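PDB 6HND: aromatic-amino-acid:2-oxoglutarate transaminase from Candida albicans, which probably catalyses the pyridoxal-phosphate-dependent transfer of amino groups between aromatic amino acids and 2-oxoglutarate. Local coordinates for residues D3-I8 / H355-D360; V110-H115 / Q378-N383; A137-F142 / V160-G165; R144-R149 / K390-W395. One frame throughout, in Å; residues are numbered along the deposited sequence.

How the contacts relate
The four contacts show how one pyridoxal-phosphate domain is assembled. Contact 3 is local and nested inside the loops closed by contacts 1 and 2: it sets helix 137-151 against strand 158-163, an edge strand of the seven-stranded mixed sheet, and its last residue reaches the cofactor. Contact 4 uses the same helix further on, with centres about 12 Å apart. Contact 2, its centre about 15 Å from that of contact 3, touches it through Q378 and N382, and contact 1 touches it through I359 and F161. Contacts 1, 2 and 4 join segments more than 240 residues apart; helices 356-369, 375-388 and 392-418, successive in the chain, supply their second segments.

Contact 1. Residues D3-I8 / H355-D360; sequences DPTHLI and HKEVID
The ring of P4 lies over one face of the H355 imidazole, and this contact lays the N-terminal arm, folded by an Asx turn at D3, on the start of helix 356-369, where H355 is the N-cap. The apolar part is led by a CH-pi interaction: P4 CD stands 3.5 Å from the centroid of the H355 ring, 15° off its normal. P4 CG leans past the ring to V358 CG2 at 3.9 Å, and I8 CG1 approaches the same methyl at 4.1 Å. With its chain extended (chi2 175°), I8 carries CD1 on to the helix backbone, 3.7 Å from E357 O. V358 also packs on F177, which ties the helix start to helix 166-177.

The firmer hydrogen bonds shape each side internally. D3 OD1 accepts from T5 N at 3.2 Å, with the donor well above the carboxylate plane, and this closes the Asx turn. On the helix side H355 ND1 accepts from E357 N at 3.2 Å; the bond is nearly straight, though the donor is tilted from the ring plane. It caps the helix, helps fix the rotation of the imidazole beneath P4, and suggests that ND1 carries no proton.

Charge is the less comfortable element. D3 OD2 and E357 OE2 come within 3.8 Å of each other, a like-charge approach that would probably be repulsive if both are ionised. The hydroxyl of T5 is close to both carboxylates: its proton has D3 OD2 within reach, and T5 OG1 makes a weak, unsettled contact of 3.4 Å to E357 OE1.

Contact 2. Residues V110-H115 / Q378-N383; sequences VHISRH and QTIVNN
I112 meets helix 375-388 with a side chain set by two torsions: CG1 is anti to the carbonyl carbon (chi1 -54°) and CD1 continues in the extended direction (chi2 177°), while CG2 lies beside the carbonyl carbon. The two branches therefore part, CG2 to T379 and CD1 to the adjacent I380. The motif is a two-stranded antiparallel sheet, strands 53-60 and 109-113, packed on a helix; strand 110-113 runs at 136° to the segment 378-383.

I112 CD1 comes to the helix backbone, 3.8 Å from I380 CA, and crosses the I380 side chain at about a right angle, 3.9 Å from its CG1. I112 CG2 meets T379 CG2 methyl to methyl at 3.8 Å. The hydroxyl of T379 bonds back to G375 O in its own helix, so the residue offers carbon to the strand. Two residues before I112, V110 points the same way and brings CG1 to N383 O at 3.9 Å. I380 also packs on L376 of the second subunit, which places this buried layer next to the dimer interface.

The polar atoms of the buried N383 have partners. N383 OD1 accepts from N382 ND2 at 2.9 Å, in the plane of both amide groups, and N383 ND2 donates to I122 O. With its amide held in this way, N383 presents ND2 to the carbon atoms CG1 and CG2 of I112. No direct hydrogen bond joins strand and helix; a water near both offers a doubtful link, lying unusually close to H111 O and accepting only weakly from N383 ND2 at 3.2 Å.

Contact 3. Residues A137-F142 / V160-G165; sequences APLLQF and VFITTG. With PLP (pyridoxal-5'-phosphate), chain E.
L140 lays its CD2 methyl across strand 160-163, between the side chains of V160 and I162, which project toward the helix from alternate positions while F161 turns away to helices 166-177 and 356-369. The L140 and I162 side chains cross obliquely, and L140 CD2 reaches I162 CG1 at 3.6 Å and V160 CG2 at 3.8 Å. That methyl also comes down on the strand backbone, 4.0 Å from F161 CA.

L139 approaches the same isoleucine from a neighbouring position on the helix. Its CG is anti to the backbone N (chi1 -176°) and lies 3.9 Å from I162 CD1. I162 CD1 thus touches both leucines, L140 CD2 at 3.8 Å. V160 also meets the helix backbone: its CG2, placed between its own backbone N and carbonyl carbon, comes within 3.5 Å of L140 O. Helix and strand segments run at 118° to each other. The strand is an edge strand of the seven-stranded mixed sheet of this pyridoxal-phosphate-dependent aminotransferase fold, and L349 and A373 add to the apolar surroundings of I162.

Beyond the strand the chain enters the cofactor site. G165 is the N-cap of helix 166-177 and has backbone angles suited to glycine; without a side chain, its CA lies 3.6 Å from PLP O2P. The backbone N-H groups of A166 and S167 hydrogen-bond to PLP. The chemistry is therefore divided: undirected carbon packing seats the edge strand, and the helix start that follows it probably helps to stabilise the phosphate's negative charge.

Contact 4. Residues R144-R149 / K390-W395; sequences RDFIIR and KGVDGW
R149 grips D393 side-on in a two-bond salt bridge between helices 137-151 and 392-418. R149 NE donates to D393 OD1 at 2.8 Å, almost straight at 168° and on the oxygen's syn lone pair, while R149 NH2 donates to D393 OD2 at 2.8 Å. The guanidinium and carboxylate planes are nearly coplanar, 29° apart. One nitrogen to each oxygen fixes the rotation of both groups, and the bend of the arginine at chi2 helps turn its chain toward the aspartate. D313 gives R149 NH2 a second, long and weak ion-pair partner.

Beneath the bridge V392 is wedged against the helix with both methyls. V392 CG1 touches R149 CB at 3.7 Å, and V392 CG2 sits 3.8 Å from both D145 CB and F146 N. The packing then passes to the aromatics: F146 CE1 meets the edge of the W395 indole at CD1, 3.8 Å away, with the ring planes at an oblique 58°.

W395 continues into a stack with W398, and F146 has Y285 edge-to-face. F146 also leans on L396 and I399 of helix 392-418 and on E337 of strand 333-338, where I147 meets R335, so helix 137-151 lies between the sheet and the start of helix 392-418.

Contact 1. Residues D3-I8 / H355-D360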
# COMPACT_ATOMS: atom_id res chain seq x y z
N ASP B 3 17.12 -18.06 -16.94
CA ASP B 3 15.95 -17.40 -16.29
C ASP B 3 15.65 -18.12 -14.98
O ASP B 3 16.08 -19.25 -14.79
CB ASP B 3 14.74 -17.30 -17.24
CG ASP B 3 13.78 -18.48 -17.27
OD1 ASP B 3 13.96 -19.41 -16.44
OD2 ASP B 3 12.86 -18.46 -18.13
N PRO B 4 14.91 -17.49 -14.03
CA PRO B 4 14.59 -18.09 -12.73
C PRO B 4 13.16 -18.62 -12.55
O PRO B 4 12.74 -18.75 -11.42
CB PRO B 4 14.77 -16.85 -11.84
CG PRO B 4 14.22 -15.70 -12.68
CD PRO B 4 14.40 -16.11 -14.12
N THR B 5 12.48 -18.94 -13.65
CA THR B 5 11.14 -19.58 -13.67
C THR B 5 11.06 -20.69 -12.60
O THR B 5 10.02 -20.79 -11.88
CB THR B 5 10.84 -20.13 -15.08
OG1 THR B 5 10.80 -19.02 -15.97
CG2 THR B 5 9.54 -20.90 -15.18
N HIS B 6 12.09 -21.52 -12.48
CA HIS B 6 12.04 -22.69 -11.56
C HIS B 6 11.93 -22.22 -10.10
O HIS B 6 11.50 -23.05 -9.24
CB HIS B 6 13.25 -23.62 -11.81
CG HIS B 6 14.56 -23.03 -11.42
ND1 HIS B 6 15.16 -22.00 -12.13
CD2 HIS B 6 15.39 -23.33 -10.40
CE1 HIS B 6 16.31 -21.69 -11.56
NE2 HIS B 6 16.48 -22.50 -10.49
N LEU B 7 12.33 -20.98 -9.78
CA LEU B 7 12.40 -20.51 -8.37
C LEU B 7 11.09 -19.79 -7.99
O LEU B 7 10.80 -19.64 -6.80
CB LEU B 7 13.60 -19.57 -8.17
CG LEU B 7 15.00 -20.18 -8.30
CD1 LEU B 7 16.04 -19.09 -8.49
CD2 LEU B 7 15.35 -21.03 -7.11
N ILE B 8 10.31 -19.36 -8.96
CA ILE B 8 9.01 -18.68 -8.66
C ILE B 8 8.05 -19.66 -7.97
O ILE B 8 7.94 -20.81 -8.40
CB ILE B 8 8.44 -18.03 -9.93
CG1 ILE B 8 9.40 -16.93 -10.40
CG2 ILE B 8 7.04 -17.48 -9.69
CD1 ILE B 8 9.01 -16.30 -11.72
N HIS B 355 14.35 -10.25 -12.16
CA HIS B 355 14.02 -10.78 -13.50
C HIS B 355 12.61 -10.34 -13.90
O HIS B 355 11.68 -10.36 -13.03
CB HIS B 355 14.20 -12.31 -13.55
CG HIS B 355 14.32 -12.84 -14.95
ND1 HIS B 355 13.23 -13.24 -15.68
CD2 HIS B 355 15.41 -12.98 -15.76
CE1 HIS B 355 13.63 -13.61 -16.88
NE2 HIS B 355 14.97 -13.46 -16.95
N LYS B 356 12.44 -9.97 -15.17
CA LYS B 356 11.14 -9.71 -15.84
C LYS B 356 10.07 -10.65 -15.28
O LYS B 356 8.96 -10.16 -15.00
CB LYS B 356 11.27 -9.92 -17.35
CG LYS B 356 11.03 -8.68 -18.21
CD LYS B 356 12.15 -8.37 -19.24
CE LYS B 356 12.62 -9.55 -20.07
NZ LYS B 356 11.51 -10.25 -20.78
N GLU B 357 10.36 -11.95 -15.21
CA GLU B 357 9.33 -12.97 -14.92
C GLU B 357 9.02 -12.89 -13.43
O GLU B 357 7.84 -13.11 -13.08
CB GLU B 357 9.77 -14.36 -15.41
CG GLU B 357 9.77 -14.48 -16.94
CD GLU B 357 9.45 -15.82 -17.59
OE1 GLU B 357 8.69 -16.62 -16.99
OE2 GLU B 357 9.94 -16.06 -18.71
N VAL B 358 10.02 -12.56 -12.60
CA VAL B 358 9.81 -12.34 -11.15
C VAL B 358 8.95 -11.08 -10.97
O VAL B 358 7.95 -11.16 -10.23
CB VAL B 358 11.13 -12.31 -10.35
CG1 VAL B 358 10.92 -11.85 -8.92
CG2 VAL B 358 11.82 -13.67 -10.35
N ILE B 359 9.26 -9.98 -11.66
CA ILE B 359 8.46 -8.71 -11.58
C ILE B 359 7.01 -8.99 -12.00
O ILE B 359 6.10 -8.39 -11.37
CB ILE B 359 9.06 -7.56 -12.42
CG1 ILE B 359 10.49 -7.20 -11.99
CG2 ILE B 359 8.15 -6.35 -12.39
CD1 ILE B 359 10.71 -7.14 -10.48
N ASP B 360 6.77 -9.82 -13.01
CA ASP B 360 5.40 -10.04 -13.55
C ASP B 360 4.55 -10.71 -12.47
O ASP B 360 3.35 -10.39 -12.36
CB ASP B 360 5.38 -10.90 -14.82
CG ASP B 360 5.89 -10.19 -16.05
OD1 ASP B 360 5.89 -8.92 -16.03
OD2 ASP B 360 6.31 -10.90 -17.02

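Contact 2. Residues V110-H115 / Q378-N383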
# COMPACT_ATOMS: atom_id res chain seq x y z
N VAL B 110 10.14 23.21 -6.27
CA VAL B 110 9.64 22.52 -7.49
C VAL B 110 8.13 22.81 -7.59
O VAL B 110 7.41 22.66 -6.59
CB VAL B 110 9.97 21.03 -7.42
CG1 VAL B 110 9.44 20.23 -8.60
CG2 VAL B 110 11.47 20.83 -7.28
N HIS B 111 7.69 23.24 -8.76
CA HIS B 111 6.25 23.47 -9.06
C HIS B 111 5.72 22.27 -9.85
O HIS B 111 6.30 21.91 -10.91
CB HIS B 111 6.07 24.80 -9.81
CG HIS B 111 4.65 25.11 -10.10
ND1 HIS B 111 3.85 25.71 -9.16
CD2 HIS B 111 3.88 24.84 -11.18
CE1 HIS B 111 2.63 25.85 -9.66
NE2 HIS B 111 2.62 25.31 -10.90
N ILE B 112 4.65 21.67 -9.34
CA ILE B 112 3.97 20.52 -10.00
C ILE B 112 2.65 21.04 -10.56
O ILE B 112 1.76 21.36 -9.76
CB ILE B 112 3.78 19.34 -9.02
CG1 ILE B 112 5.11 18.93 -8.37
CG2 ILE B 112 3.08 18.19 -9.74
CD1 ILE B 112 5.00 17.84 -7.33
N SER B 113 2.55 21.13 -11.88
CA SER B 113 1.38 21.69 -12.61
C SER B 113 0.39 20.57 -12.96
O SER B 113 0.78 19.37 -12.98
CB SER B 113 1.85 22.46 -13.83
OG SER B 113 2.66 21.64 -14.67
N ARG B 114 -0.84 20.96 -13.29
CA ARG B 114 -1.89 20.03 -13.76
C ARG B 114 -1.36 19.25 -14.96
O ARG B 114 -1.58 18.02 -15.00
CB ARG B 114 -3.18 20.78 -14.09
CG ARG B 114 -4.36 19.88 -14.45
CD ARG B 114 -5.59 20.70 -14.80
NE ARG B 114 -6.14 21.36 -13.61
CZ ARG B 114 -6.99 20.82 -12.74
NH1 ARG B 114 -7.44 19.59 -12.90
NH2 ARG B 114 -7.39 21.52 -11.69
N HIS B 115 -0.65 19.91 -15.88
CA HIS B 115 -0.25 19.32 -17.19
C HIS B 115 1.23 19.56 -17.45
O HIS B 115 1.70 20.67 -17.17
CB HIS B 115 -1.05 19.92 -18.37
CG HIS B 115 -2.52 19.71 -18.26
ND1 HIS B 115 -3.11 18.49 -18.49
CD2 HIS B 115 -3.52 20.57 -17.95
CE1 HIS B 115 -4.42 18.61 -18.36
NE2 HIS B 115 -4.70 19.87 -18.00
N GLN B 378 4.51 9.42 -5.62
CA GLN B 378 5.34 9.12 -6.81
C GLN B 378 5.55 10.43 -7.57
O GLN B 378 6.65 10.64 -8.08
CB GLN B 378 4.66 8.12 -7.73
CG GLN B 378 4.61 6.71 -7.18
CD GLN B 378 4.08 5.74 -8.22
OE1 GLN B 378 4.66 5.58 -9.30
NE2 GLN B 378 2.97 5.08 -7.88
N THR B 379 4.51 11.26 -7.66
CA THR B 379 4.54 12.54 -8.41
C THR B 379 5.52 13.47 -7.69
O THR B 379 6.46 13.90 -8.35
CB THR B 379 3.13 13.13 -8.56
OG1 THR B 379 2.36 12.17 -9.29
CG2 THR B 379 3.10 14.47 -9.26
N ILE B 380 5.33 13.71 -6.39
CA ILE B 380 6.19 14.63 -5.60
C ILE B 380 7.63 14.10 -5.64
O ILE B 380 8.54 14.89 -5.95
CB ILE B 380 5.66 14.85 -4.18
CG1 ILE B 380 4.37 15.67 -4.20
CG2 ILE B 380 6.73 15.49 -3.29
CD1 ILE B 380 3.68 15.73 -2.86
N VAL B 381 7.84 12.82 -5.40
CA VAL B 381 9.22 12.27 -5.25
C VAL B 381 9.91 12.31 -6.61
O VAL B 381 11.10 12.74 -6.67
CB VAL B 381 9.25 10.88 -4.58
CG1 VAL B 381 10.59 10.22 -4.75
CG2 VAL B 381 8.86 10.96 -3.11
N ASN B 382 9.22 11.92 -7.68
CA ASN B 382 9.82 11.91 -9.03
C ASN B 382 10.23 13.33 -9.43
O ASN B 382 11.38 13.54 -9.88
CB ASN B 382 8.89 11.30 -10.08
CG ASN B 382 9.45 11.40 -11.47
OD1 ASN B 382 10.21 10.54 -11.90
ND2 ASN B 382 9.08 12.45 -12.17
N ASN B 383 9.32 14.30 -9.28
CA ASN B 383 9.55 15.67 -9.79
C ASN B 383 10.66 16.33 -8.96
O ASN B 383 11.46 17.07 -9.53
CB ASN B 383 8.24 16.44 -9.87
CG ASN B 383 7.33 15.86 -10.93
OD1 ASN B 383 7.53 14.71 -11.37
ND2 ASN B 383 6.31 16.61 -11.33
O HOH W 1 7.19 19.65 -11.53

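Contact 3. Residues A137-F142 / V160-G165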
# COMPACT_ATOMS: atom_id res chain seq x y z
N ALA B 137 5.68 5.90 -15.20
CA ALA B 137 6.75 5.57 -16.15
C ALA B 137 8.01 6.36 -15.81
O ALA B 137 9.11 5.82 -15.81
CB ALA B 137 6.26 5.81 -17.57
N PRO B 138 7.93 7.68 -15.58
CA PRO B 138 9.14 8.46 -15.29
C PRO B 138 9.84 8.01 -13.99
O PRO B 138 11.03 8.22 -13.86
CB PRO B 138 8.62 9.91 -15.19
CG PRO B 138 7.29 9.91 -15.89
CD PRO B 138 6.73 8.52 -15.65
N LEU B 139 9.11 7.43 -13.04
CA LEU B 139 9.72 7.02 -11.75
C LEU B 139 10.36 5.66 -11.95
O LEU B 139 11.45 5.45 -11.36
CB LEU B 139 8.68 6.99 -10.62
CG LEU B 139 9.28 6.66 -9.25
CD1 LEU B 139 10.33 7.68 -8.85
CD2 LEU B 139 8.20 6.54 -8.19
N LEU B 140 9.69 4.78 -12.71
CA LEU B 140 10.26 3.47 -13.10
C LEU B 140 11.56 3.75 -13.89
O LEU B 140 12.56 3.16 -13.51
CB LEU B 140 9.27 2.66 -13.93
CG LEU B 140 8.15 1.98 -13.14
CD1 LEU B 140 7.10 1.40 -14.10
CD2 LEU B 140 8.69 0.91 -12.19
N GLN B 141 11.55 4.66 -14.87
CA GLN B 141 12.77 4.94 -15.68
C GLN B 141 13.88 5.46 -14.75
O GLN B 141 15.02 4.94 -14.86
CB GLN B 141 12.57 5.90 -16.86
CG GLN B 141 13.71 5.84 -17.89
CD GLN B 141 14.08 4.42 -18.31
OE1 GLN B 141 13.22 3.61 -18.63
NE2 GLN B 141 15.35 4.07 -18.29
N PHE B 142 13.58 6.40 -13.85
CA PHE B 142 14.61 6.93 -12.92
C PHE B 142 15.23 5.78 -12.12
O PHE B 142 16.46 5.76 -12.01
CB PHE B 142 14.05 7.96 -11.94
CG PHE B 142 14.93 8.14 -10.74
CD1 PHE B 142 16.03 8.96 -10.80
CD2 PHE B 142 14.68 7.44 -9.57
CE1 PHE B 142 16.85 9.11 -9.70
CE2 PHE B 142 15.51 7.58 -8.48
CZ PHE B 142 16.59 8.41 -8.55
N VAL B 160 12.30 -3.13 -12.97
CA VAL B 160 12.00 -2.53 -11.66
C VAL B 160 10.48 -2.51 -11.48
O VAL B 160 9.76 -2.64 -12.47
CB VAL B 160 12.67 -1.14 -11.52
CG1 VAL B 160 14.18 -1.28 -11.47
CG2 VAL B 160 12.31 -0.17 -12.62
N PHE B 161 10.03 -2.33 -10.24
CA PHE B 161 8.62 -2.27 -9.82
C PHE B 161 8.51 -1.35 -8.59
O PHE B 161 9.17 -1.63 -7.58
CB PHE B 161 8.14 -3.68 -9.48
CG PHE B 161 6.66 -3.81 -9.31
CD1 PHE B 161 6.06 -3.53 -8.09
CD2 PHE B 161 5.87 -4.25 -10.35
CE1 PHE B 161 4.70 -3.68 -7.93
CE2 PHE B 161 4.51 -4.41 -10.19
CZ PHE B 161 3.93 -4.13 -8.98
N ILE B 162 7.71 -0.30 -8.68
CA ILE B 162 7.53 0.67 -7.57
C ILE B 162 6.77 -0.06 -6.44
O ILE B 162 5.72 -0.67 -6.72
CB ILE B 162 6.81 1.94 -8.04
CG1 ILE B 162 7.55 2.62 -9.18
CG2 ILE B 162 6.56 2.87 -6.86
CD1 ILE B 162 9.04 2.79 -8.95
N THR B 163 7.31 0.03 -5.22
CA THR B 163 6.72 -0.53 -3.98
C THR B 163 6.35 0.59 -3.01
O THR B 163 6.62 1.77 -3.30
CB THR B 163 7.70 -1.47 -3.28
OG1 THR B 163 8.77 -0.64 -2.83
CG2 THR B 163 8.20 -2.56 -4.21
N THR B 164 5.80 0.22 -1.86
CA THR B 164 5.47 1.19 -0.79
C THR B 164 6.56 1.17 0.29
O THR B 164 6.28 1.64 1.38
CB THR B 164 4.03 0.96 -0.30
OG1 THR B 164 3.82 -0.38 0.16
CG2 THR B 164 3.05 1.25 -1.41
N GLY B 165 7.76 0.69 -0.04
CA GLY B 165 8.92 0.70 0.87
C GLY B 165 9.64 -0.63 0.91
O GLY B 165 9.28 -1.54 0.16
N1 PLP E . 14.98 -3.61 6.12
C2 PLP E . 15.93 -3.09 6.89
C2A PLP E . 17.19 -3.87 7.03
C3 PLP E . 15.74 -1.83 7.52
O3 PLP E . 16.74 -1.32 8.31
C4 PLP E . 14.52 -1.13 7.33
C4A PLP E . 14.36 0.23 7.91
C5 PLP E . 13.55 -1.71 6.49
C6 PLP E . 13.83 -2.94 5.94
C5A PLP E . 12.18 -1.12 6.28
O4P PLP E . 12.12 0.03 5.40
P PLP E . 10.68 0.67 5.01
O1P PLP E . 9.70 -0.48 4.90
O2P PLP E . 11.03 1.40 3.71
O3P PLP E . 10.32 1.60 6.12

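Contact 4. Residues R144-R149 / K390-W395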
# COMPACT_ATOMS: atom_id res chain seq x y z
N ARG B 144 15.42 2.53 -12.99
CA ARG B 144 16.31 1.78 -13.93
C ARG B 144 17.67 2.51 -14.02
O ARG B 144 18.70 1.87 -13.80
CB ARG B 144 15.73 1.63 -15.34
CG ARG B 144 14.50 0.73 -15.40
CD ARG B 144 13.93 0.48 -16.80
NE ARG B 144 12.61 -0.14 -16.66
CZ ARG B 144 11.42 0.46 -16.85
NH1 ARG B 144 11.33 1.72 -17.25
NH2 ARG B 144 10.31 -0.23 -16.65
N ASP B 145 17.65 3.80 -14.33
CA ASP B 145 18.85 4.62 -14.60
C ASP B 145 19.76 4.63 -13.37
O ASP B 145 20.98 4.48 -13.54
CB ASP B 145 18.44 6.02 -15.05
CG ASP B 145 17.80 6.03 -16.45
OD1 ASP B 145 17.88 5.00 -17.12
OD2 ASP B 145 17.23 7.08 -16.85
N PHE B 146 19.16 4.75 -12.18
CA PHE B 146 19.85 4.80 -10.87
C PHE B 146 20.56 3.47 -10.63
O PHE B 146 21.71 3.50 -10.19
CB PHE B 146 18.86 5.11 -9.74
CG PHE B 146 19.47 5.23 -8.37
CD1 PHE B 146 20.20 6.35 -8.01
CD2 PHE B 146 19.29 4.23 -7.43
CE1 PHE B 146 20.77 6.45 -6.75
CE2 PHE B 146 19.86 4.33 -6.17
CZ PHE B 146 20.60 5.44 -5.83
N ILE B 147 19.86 2.35 -10.87
CA ILE B 147 20.43 0.98 -10.69
C ILE B 147 21.50 0.73 -11.76
O ILE B 147 22.54 0.15 -11.44
CB ILE B 147 19.31 -0.08 -10.65
CG1 ILE B 147 18.69 -0.15 -9.26
CG2 ILE B 147 19.78 -1.46 -11.07
CD1 ILE B 147 19.56 -0.86 -8.24
N ILE B 148 21.31 1.18 -12.99
CA ILE B 148 22.37 1.05 -14.03
C ILE B 148 23.62 1.79 -13.53
O ILE B 148 24.70 1.19 -13.59
CB ILE B 148 21.87 1.55 -15.41
CG1 ILE B 148 20.81 0.61 -16.00
CG2 ILE B 148 23.03 1.74 -16.37
CD1 ILE B 148 20.10 1.18 -17.26
N ARG B 149 23.47 2.99 -12.98
CA ARG B 149 24.62 3.81 -12.49
C ARG B 149 25.31 3.12 -11.30
O ARG B 149 26.55 3.04 -11.29
CB ARG B 149 24.13 5.23 -12.17
CG ARG B 149 25.24 6.24 -11.91
CD ARG B 149 25.93 6.74 -13.18
NE ARG B 149 26.64 8.00 -12.96
CZ ARG B 149 27.96 8.16 -12.98
NH1 ARG B 149 28.77 7.14 -13.21
NH2 ARG B 149 28.48 9.35 -12.76
N LYS B 390 18.09 17.07 -10.54
CA LYS B 390 18.47 16.90 -11.98
C LYS B 390 18.80 15.43 -12.29
O LYS B 390 19.62 15.18 -13.19
CB LYS B 390 19.62 17.83 -12.38
CG LYS B 390 19.75 19.13 -11.59
CD LYS B 390 20.06 20.34 -12.44
CE LYS B 390 18.81 20.92 -13.07
NZ LYS B 390 18.79 22.40 -13.00
N GLY B 391 18.12 14.49 -11.64
CA GLY B 391 18.20 13.05 -11.95
C GLY B 391 19.26 12.35 -11.11
O GLY B 391 19.48 12.73 -9.95
N VAL B 392 19.89 11.34 -11.69
CA VAL B 392 20.65 10.30 -10.96
C VAL B 392 21.85 10.95 -10.25
O VAL B 392 22.00 10.77 -9.01
CB VAL B 392 21.05 9.17 -11.94
CG1 VAL B 392 22.02 8.17 -11.32
CG2 VAL B 392 19.82 8.46 -12.49
N ASP B 393 22.69 11.66 -10.98
CA ASP B 393 24.00 12.12 -10.43
C ASP B 393 23.68 13.13 -9.34
O ASP B 393 24.25 13.02 -8.24
CB ASP B 393 24.97 12.57 -11.54
CG ASP B 393 25.69 11.39 -12.19
OD1 ASP B 393 25.20 10.25 -12.05
OD2 ASP B 393 26.75 11.59 -12.79
N GLY B 394 22.73 14.03 -9.59
CA GLY B 394 22.34 15.05 -8.61
C GLY B 394 21.80 14.42 -7.34
O GLY B 394 22.06 14.94 -6.25
N TRP B 395 21.08 13.30 -7.47
CA TRP B 395 20.48 12.55 -6.34
C TRP B 395 21.61 11.87 -5.58
O TRP B 395 21.62 11.95 -4.31
CB TRP B 395 19.39 11.60 -6.84
CG TRP B 395 18.74 10.78 -5.77
CD1 TRP B 395 18.72 9.42 -5.69
CD2 TRP B 395 18.04 11.26 -4.61
NE1 TRP B 395 18.06 9.03 -4.57
CE2 TRP B 395 17.64 10.13 -3.88
CE3 TRP B 395 17.71 12.53 -4.12
CZ2 TRP B 395 16.92 10.23 -2.69
CZ3 TRP B 395 17.00 12.63 -2.93
CH2 TRP B 395 16.62 11.49 -2.22